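Local coordinates for protein ribonucleotide monophosphatase NagD (Escherichia coli, PDB 2C4N) that probably removes phosphate from a broad range of ribo- and deoxyribonucleotides with the help of a bound magnesium ion, at residues 95-98 with 99-103; 14-18 with 19-23; 73-76 with 77-81. One frame throughout, in Å; residues are numbered along the deposited sequence.

Contact 1 (95-98 with 99-103)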
loop_
_atom_site.group_PDB
_atom_site.type_symbol
_atom_site.label_atom_id
_atom_site.label_comp_id
_atom_site.label_asym_id
_atom_site.label_seq_id
_atom_site.Cartn_x
_atom_site.Cartn_y
_atom_site.Cartn_z
ATOM N N LEU A 95 2.575 -28.946 8.838
ATOM C CA LEU A 95 3.794 -28.195 8.544
ATOM C C LEU A 95 4.951 -28.588 9.461
ATOM O O LEU A 95 6.080 -28.789 9.006
ATOM C CB LEU A 95 3.537 -26.692 8.678
ATOM C CG LEU A 95 4.764 -25.787 8.484
ATOM C CD1 LEU A 95 5.299 -25.939 7.060
ATOM C CD2 LEU A 95 4.391 -24.332 8.764
ATOM N N ILE A 96 4.666 -28.695 10.755
ATOM C CA ILE A 96 5.691 -29.052 11.728
ATOM C C ILE A 96 6.323 -30.405 11.408
ATOM O O ILE A 96 7.548 -30.535 11.380
ATOM C CB ILE A 96 5.110 -29.102 13.165
ATOM C CG1 ILE A 96 4.535 -27.735 13.552
ATOM C CG2 ILE A 96 6.199 -29.521 14.153
ATOM C CD1 ILE A 96 5.569 -26.630 13.669
ATOM N N HIS A 97 5.488 -31.408 11.168
ATOM C CA HIS A 97 5.985 -32.740 10.861
ATOM C C HIS A 97 6.801 -32.752 9.571
ATOM O O HIS A 97 7.835 -33.417 9.489
ATOM C CB HIS A 97 4.825 -33.727 10.749
ATOM C CG HIS A 97 5.262 -35.156 10.725
ATOM N ND1 HIS A 97 5.858 -35.767 11.808
ATOM C CD2 HIS A 97 5.231 -36.083 9.739
ATOM C CE1 HIS A 97 6.177 -37.009 11.488
ATOM N NE2 HIS A 97 5.808 -37.225 10.239
ATOM N N GLU A 98 6.333 -32.020 8.563
ATOM C CA GLU A 98 7.038 -31.940 7.290
ATOM C C GLU A 98 8.427 -31.345 7.473
ATOM O O GLU A 98 9.389 -31.815 6.875
ATOM C CB GLU A 98 6.253 -31.086 6.290
ATOM C CG GLU A 98 4.995 -31.735 5.738
ATOM C CD GLU A 98 5.286 -32.931 4.848
ATOM O OE1 GLU A 98 6.089 -32.797 3.897
ATOM O OE2 GLU A 98 4.703 -34.008 5.093
ATOM N N LEU A 99 8.530 -30.306 8.298
ATOM C CA LEU A 99 9.816 -29.666 8.551
ATOM C C LEU A 99 10.785 -30.612 9.265
ATOM O O LEU A 99 11.972 -30.653 8.944
ATOM C CB LEU A 99 9.617 -28.385 9.375
ATOM C CG LEU A 99 8.837 -27.292 8.623
ATOM C CD1 LEU A 99 8.600 -26.083 9.504
ATOM C CD2 LEU A 99 9.622 -26.897 7.395
ATOM N N TYR A 100 10.280 -31.362 10.240
ATOM C CA TYR A 100 11.118 -32.320 10.959
ATOM C C TYR A 100 11.646 -33.375 9.993
ATOM O O TYR A 100 12.800 -33.785 10.088
ATOM C CB TYR A 100 10.326 -32.981 12.097
ATOM C CG TYR A 100 10.320 -32.168 13.371
ATOM C CD1 TYR A 100 9.132 -31.808 13.995
ATOM C CD2 TYR A 100 11.515 -31.730 13.931
ATOM C CE1 TYR A 100 9.138 -31.018 15.142
ATOM C CE2 TYR A 100 11.533 -30.951 15.074
ATOM C CZ TYR A 100 10.346 -30.595 15.669
ATOM O OH TYR A 100 10.375 -29.790 16.778
ATOM N N LYS A 101 10.798 -33.805 9.062
ATOM C CA LYS A 101 11.197 -34.799 8.070
ATOM C C LYS A 101 12.201 -34.209 7.078
ATOM O O LYS A 101 12.931 -34.944 6.415
ATOM C CB LYS A 101 9.970 -35.338 7.316
ATOM C CG LYS A 101 8.994 -36.121 8.186
ATOM C CD LYS A 101 9.670 -37.294 8.890
ATOM C CE LYS A 101 9.222 -38.647 8.339
ATOM N NZ LYS A 101 9.565 -38.851 6.905
ATOM N N ALA A 102 12.232 -32.880 6.982
ATOM C CA ALA A 102 13.160 -32.192 6.088
ATOM C C ALA A 102 14.483 -31.924 6.815
ATOM O O ALA A 102 15.355 -31.228 6.296
ATOM C CB ALA A 102 12.560 -30.879 5.605
ATOM N N GLY A 103 14.611 -32.466 8.026
ATOM C CA GLY A 103 15.831 -32.307 8.798
ATOM C C GLY A 103 15.961 -31.048 9.633
ATOM O O GLY A 103 17.058 -30.703 10.068
#
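L95, I96 and H97 offer their carbonyl oxygens to the amides of L99, Y100 and K101 one helical turn later; the first of these bonds, L99 N to L95 O, measures 3.0 Å with an N-H...O angle of 157°. A102 N reaches E98 O less well: its angle falls to 123° and the bond is weak, because the helix is about to end. Among the side chains, that of L99 slants across that of L95, L95 CG meeting L99 CD1 at 4.0 Å. L99 places its CG beside its own backbone N (chi1 -66°), which sets that atom 3.2 Å from L95 O and directs the branched end into the interior, against L79, V89 and I115. With an alanine here, L95 and L79 would probably lose their neighbour, opening a gap where helix 94-101 packs on helix 71-80 and on V89 and I115. I96 and Y100 run out from the helix together; I96 CG2 presses on Y100 CE1 at 3.4 Å, and both residues also reach I106. On the solvent side, K101 CG makes a CH-pi contact over one face of the H97 ring, off-centre toward the rim and 4.2 Å from the centroid. The lysine's stem passes NE2 before its bent chain carries the amine away, which suits a polar pair on an exposed turn. G103 closes the helix with positive phi, where a side chain would crowd the preceding carbonyl O, hence glycine; its N bonds to Y100 O at 3.0 Å and the following amide turns back to L99 O. This is a Schellman motif, ending the helix of the beta-alpha-beta unit formed by strand 86-90, helix 94-101 and strand 105-116.

Contact 2 (14-18 with 19-23)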
loop_
_atom_site.group_PDB
_atom_site.type_symbol
_atom_site.label_atom_id
_atom_site.label_comp_id
_atom_site.label_asym_id
_atom_site.label_seq_id
_atom_site.Cartn_x
_atom_site.Cartn_y
_atom_site.Cartn_z
ATOM N N LEU A 14 -12.795 -29.442 -6.983
ATOM C CA LEU A 14 -13.097 -30.842 -6.710
ATOM C C LEU A 14 -13.970 -30.968 -5.472
ATOM O O LEU A 14 -14.793 -31.884 -5.363
ATOM C CB LEU A 14 -11.792 -31.625 -6.501
ATOM C CG LEU A 14 -10.850 -31.679 -7.712
ATOM C CD1 LEU A 14 -9.556 -32.400 -7.351
ATOM C CD2 LEU A 14 -11.547 -32.391 -8.856
ATOM N N MET A 15 -13.768 -30.057 -4.544
ATOM C CA MET A 15 -14.526 -30.016 -3.301
ATOM C C MET A 15 -15.166 -28.663 -2.994
ATOM O O MET A 15 -14.582 -27.654 -3.177
ATOM C CB MET A 15 -13.659 -30.418 -2.126
ATOM C CG MET A 15 -13.031 -31.736 -2.263
ATOM S SD MET A 15 -14.099 -33.130 -2.136
ATOM C CE MET A 15 -14.252 -33.071 -0.551
ATOM N N HIS A 16 -16.376 -28.705 -2.466
ATOM C CA HIS A 16 -16.906 -27.633 -1.692
ATOM C C HIS A 16 -16.988 -27.998 -0.250
ATOM O O HIS A 16 -17.826 -28.707 0.180
ATOM C CB HIS A 16 -18.245 -27.143 -2.181
ATOM C CG HIS A 16 -18.210 -26.518 -3.528
ATOM N ND1 HIS A 16 -18.971 -26.970 -4.566
ATOM C CD2 HIS A 16 -17.525 -25.468 -3.998
ATOM C CE1 HIS A 16 -18.751 -26.230 -5.623
ATOM N NE2 HIS A 16 -17.871 -25.315 -5.305
ATOM N N ASP A 17 -16.007 -27.485 0.440
ATOM C CA ASP A 17 -15.736 -27.896 1.738
ATOM C C ASP A 17 -15.581 -29.390 1.835
ATOM O O ASP A 17 -14.697 -29.964 1.318
ATOM C CB ASP A 17 -16.897 -27.483 2.606
ATOM C CG ASP A 17 -16.483 -26.752 3.753
ATOM O OD1 ASP A 17 -16.236 -27.375 4.810
ATOM O OD2 ASP A 17 -16.400 -25.517 3.603
ATOM N N ASN A 18 -16.514 -29.997 2.500
ATOM C CA ASN A 18 -16.479 -31.414 2.655
ATOM C C ASN A 18 -17.361 -32.236 1.727
ATOM O O ASN A 18 -17.457 -33.423 1.851
ATOM C CB ASN A 18 -16.518 -31.800 4.116
ATOM C CG ASN A 18 -15.314 -31.267 4.911
ATOM O OD1 ASN A 18 -14.220 -31.120 4.406
ATOM N ND2 ASN A 18 -15.538 -31.004 6.158
ATOM N N VAL A 19 -17.887 -31.546 0.735
ATOM C CA VAL A 19 -18.775 -32.130 -0.264
ATOM C C VAL A 19 -18.107 -32.074 -1.635
ATOM O O VAL A 19 -17.611 -31.030 -2.053
ATOM C CB VAL A 19 -20.118 -31.372 -0.334
ATOM C CG1 VAL A 19 -20.980 -31.941 -1.446
ATOM C CG2 VAL A 19 -20.847 -31.480 0.993
ATOM N N ALA A 20 -18.101 -33.202 -2.335
ATOM C CA ALA A 20 -17.479 -33.259 -3.648
ATOM C C ALA A 20 -18.301 -32.545 -4.703
ATOM O O ALA A 20 -19.534 -32.506 -4.636
ATOM C CB ALA A 20 -17.264 -34.710 -4.069
ATOM N N VAL A 21 -17.612 -31.967 -5.678
ATOM C CA VAL A 21 -18.284 -31.293 -6.778
ATOM C C VAL A 21 -18.744 -32.409 -7.713
ATOM O O VAL A 21 -17.976 -33.317 -8.026
ATOM C CB VAL A 21 -17.314 -30.366 -7.542
ATOM C CG1 VAL A 21 -17.987 -29.832 -8.804
ATOM C CG2 VAL A 21 -16.883 -29.213 -6.639
ATOM N N PRO A 22 -20.008 -32.369 -8.157
ATOM C CA PRO A 22 -20.506 -33.413 -9.060
ATOM C C PRO A 22 -19.571 -33.643 -10.246
ATOM O O PRO A 22 -19.196 -32.700 -10.942
ATOM C CB PRO A 22 -21.865 -32.869 -9.489
ATOM C CG PRO A 22 -22.325 -32.150 -8.254
ATOM C CD PRO A 22 -21.071 -31.403 -7.829
ATOM N N GLY A 23 -19.195 -34.898 -10.468
ATOM C CA GLY A 23 -18.309 -35.221 -11.574
ATOM C C GLY A 23 -16.834 -35.313 -11.212
ATOM O O GLY A 23 -16.024 -35.795 -12.007
#
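M15 turns CG beside its backbone N (chi1 -56°) and bends at the next two torsions, which folds its sulfur back across the strand pair: SD lies 3.7 Å from A20 CA and 4.0 Å from A20 CB. A20 is small enough to admit the thioether, and F56 and A59 also pack on the methionine. H16 has the same kind of first torsion (chi1 -65°), but its ring rises on the other face of the ribbon, where V21 CG2 comes over one ring face, 4.0 Å from the centroid. The imidazole's NE2 is hydrogen-bonded to S222 O. The backbone is a tight beta hairpin with a type II' turn from H16 to V19, probably the flap that follows the first strand in HAD phosphatases. H16 and V19 are its hydrogen-bonded pair: H16 N to V19 O is 2.7 Å, and V19 N to H16 O is 2.9 Å. D17 takes the positive-phi place of the turn, where glycine is common. Beyond the non-hydrogen-bonded pair M15 and A20, V21 N meets L14 O at 2.8 Å, almost straight at 171° though well above the carbonyl plane. D17 O accepts a bond from NH2 of R55, an arginine that, by similarity, orients the probable active-site D11.

Contact 3 (73-76 with 77-81)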
loop_
_atom_site.group_PDB
_atom_site.type_symbol
_atom_site.label_atom_id
_atom_site.label_comp_id
_atom_site.label_asym_id
_atom_site.label_seq_id
_atom_site.Cartn_x
_atom_site.Cartn_y
_atom_site.Cartn_z
ATOM N N MET A 73 3.802 -28.928 2.320
ATOM C CA MET A 73 4.725 -29.852 1.670
ATOM C C MET A 73 5.670 -29.064 0.772
ATOM O O MET A 73 6.869 -29.318 0.741
ATOM C CB MET A 73 3.939 -30.867 0.836
ATOM C CG MET A 73 2.987 -31.726 1.658
ATOM S SD MET A 73 1.998 -32.787 0.609
ATOM C CE MET A 73 0.924 -33.588 1.806
ATOM N N ALA A 74 5.109 -28.107 0.041
ATOM C CA ALA A 74 5.888 -27.267 -0.862
ATOM C C ALA A 74 6.907 -26.442 -0.093
ATOM O O ALA A 74 8.035 -26.255 -0.548
ATOM C CB ALA A 74 4.959 -26.350 -1.663
ATOM N N THR A 75 6.514 -25.957 1.081
ATOM C CA THR A 75 7.419 -25.165 1.912
ATOM C C THR A 75 8.571 -26.042 2.400
ATOM O O THR A 75 9.724 -25.619 2.412
ATOM C CB THR A 75 6.681 -24.565 3.125
ATOM O OG1 THR A 75 5.701 -23.624 2.667
ATOM C CG2 THR A 75 7.664 -23.870 4.059
ATOM N N ALA A 76 8.257 -27.272 2.794
ATOM C CA ALA A 76 9.291 -28.194 3.255
ATOM C C ALA A 76 10.243 -28.491 2.100
ATOM O O ALA A 76 11.456 -28.523 2.283
ATOM C CB ALA A 76 8.657 -29.497 3.769
ATOM N N ASP A 77 9.689 -28.701 0.907
ATOM C CA ASP A 77 10.504 -28.987 -0.269
ATOM C C ASP A 77 11.396 -27.803 -0.600
ATOM O O ASP A 77 12.530 -27.973 -1.039
ATOM C CB ASP A 77 9.630 -29.318 -1.482
ATOM C CG ASP A 77 9.079 -30.732 -1.439
ATOM O OD1 ASP A 77 9.688 -31.585 -0.761
ATOM O OD2 ASP A 77 8.052 -30.998 -2.100
ATOM N N PHE A 78 10.871 -26.600 -0.393
ATOM C CA PHE A 78 11.622 -25.378 -0.647
ATOM C C PHE A 78 12.810 -25.279 0.312
ATOM O O PHE A 78 13.933 -24.997 -0.099
ATOM C CB PHE A 78 10.691 -24.172 -0.477
ATOM C CG PHE A 78 11.393 -22.839 -0.496
ATOM C CD1 PHE A 78 12.037 -22.357 0.642
ATOM C CD2 PHE A 78 11.407 -22.062 -1.652
ATOM C CE1 PHE A 78 12.683 -21.122 0.632
ATOM C CE2 PHE A 78 12.052 -20.825 -1.671
ATOM C CZ PHE A 78 12.692 -20.354 -0.528
ATOM N N LEU A 79 12.550 -25.533 1.587
ATOM C CA LEU A 79 13.571 -25.446 2.626
ATOM C C LEU A 79 14.596 -26.579 2.610
ATOM O O LEU A 79 15.730 -26.410 3.069
ATOM C CB LEU A 79 12.886 -25.369 3.991
ATOM C CG LEU A 79 12.043 -24.097 4.166
ATOM C CD1 LEU A 79 11.229 -24.163 5.442
ATOM C CD2 LEU A 79 12.964 -22.893 4.173
ATOM N N ARG A 80 14.194 -27.735 2.095
ATOM C CA ARG A 80 15.093 -28.879 2.008
ATOM C C ARG A 80 16.348 -28.487 1.252
ATOM O O ARG A 80 17.457 -28.838 1.646
ATOM C CB ARG A 80 14.427 -30.037 1.264
ATOM C CG ARG A 80 13.795 -31.091 2.141
ATOM C CD ARG A 80 13.439 -32.322 1.315
ATOM N NE ARG A 80 12.763 -33.330 2.123
ATOM C CZ ARG A 80 11.467 -33.318 2.411
ATOM N NH1 ARG A 80 10.685 -32.352 1.948
ATOM N NH2 ARG A 80 10.960 -34.272 3.178
ATOM N N ARG A 81 16.156 -27.748 0.164
ATOM C CA ARG A 81 17.256 -27.319 -0.690
ATOM C C ARG A 81 17.995 -26.098 -0.160
ATOM O O ARG A 81 18.838 -25.535 -0.856
ATOM C CB ARG A 81 16.742 -27.002 -2.099
ATOM C CG ARG A 81 15.335 -27.514 -2.421
ATOM C CD ARG A 81 15.347 -28.466 -3.617
ATOM N NE ARG A 81 14.065 -28.522 -4.322
ATOM C CZ ARG A 81 13.637 -27.595 -5.175
ATOM N NH1 ARG A 81 14.388 -26.533 -5.433
ATOM N NH2 ARG A 81 12.466 -27.734 -5.783
#
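M73 gives its carbonyl to D77, with D77 N to M73 O at 2.9 Å, and the aspartate folds back over the same oxygen: with CG beside its own backbone N (chi1 -78°), D77 CG comes within 3.4 Å of M73 O. OD2 is hydrogen-bonded to the hydroxyl of Y69, and OD1 faces R80. A74 O receives F78 N at 2.9 Å; the short side chain of A74 lets V174 and I181 come close to the helix. T75 points its two branches to different tasks. OG1 bonds back to S71 O, satisfying a buried hydroxyl, while CG2 lies alongside L79, 3.8 Å from L79 CD1. A76, again small, lets E98 of the neighbouring helix pack against it, and its carbonyl takes R80 N. The arginine chain runs extended from CG to NE, and its head then returns over this turn: R80 NH1 stands 3.9 Å from A76 CB and makes a salt bridge of 3.0 Å with D77 OD1. F78 leaves on another side, meeting W180 edge-to-face and touching F211 of a neighbouring subunit. Helix 71-80 follows strand 68-70 at the border of the six-stranded core sheet and leads to strand 86-90, consistent with the passage from the HAD core into a C2-type cap.

Overall arrangement
Contacts 1 and 3 are the final turns of two helices that pack on each other, their centres 9 Å apart: L99 CD2 meets L79 CD1 at 3.7 Å, and E98 CB meets A76 CB at 3.8 Å. Contact 3 is the more buried, filled by alanines, L79 and F78, and its ion pair lies on the more exposed side; contact 1 has one buried flank and one wet flank, where H97, Y100 and K101 sit. Contact 2 stands apart, its centre about 29 Å from that of contact 1 and 28 Å from that of contact 3. A hairpin near the magnesium ion, it relies on cross-strand bonds and a tight turn in place of helical ones.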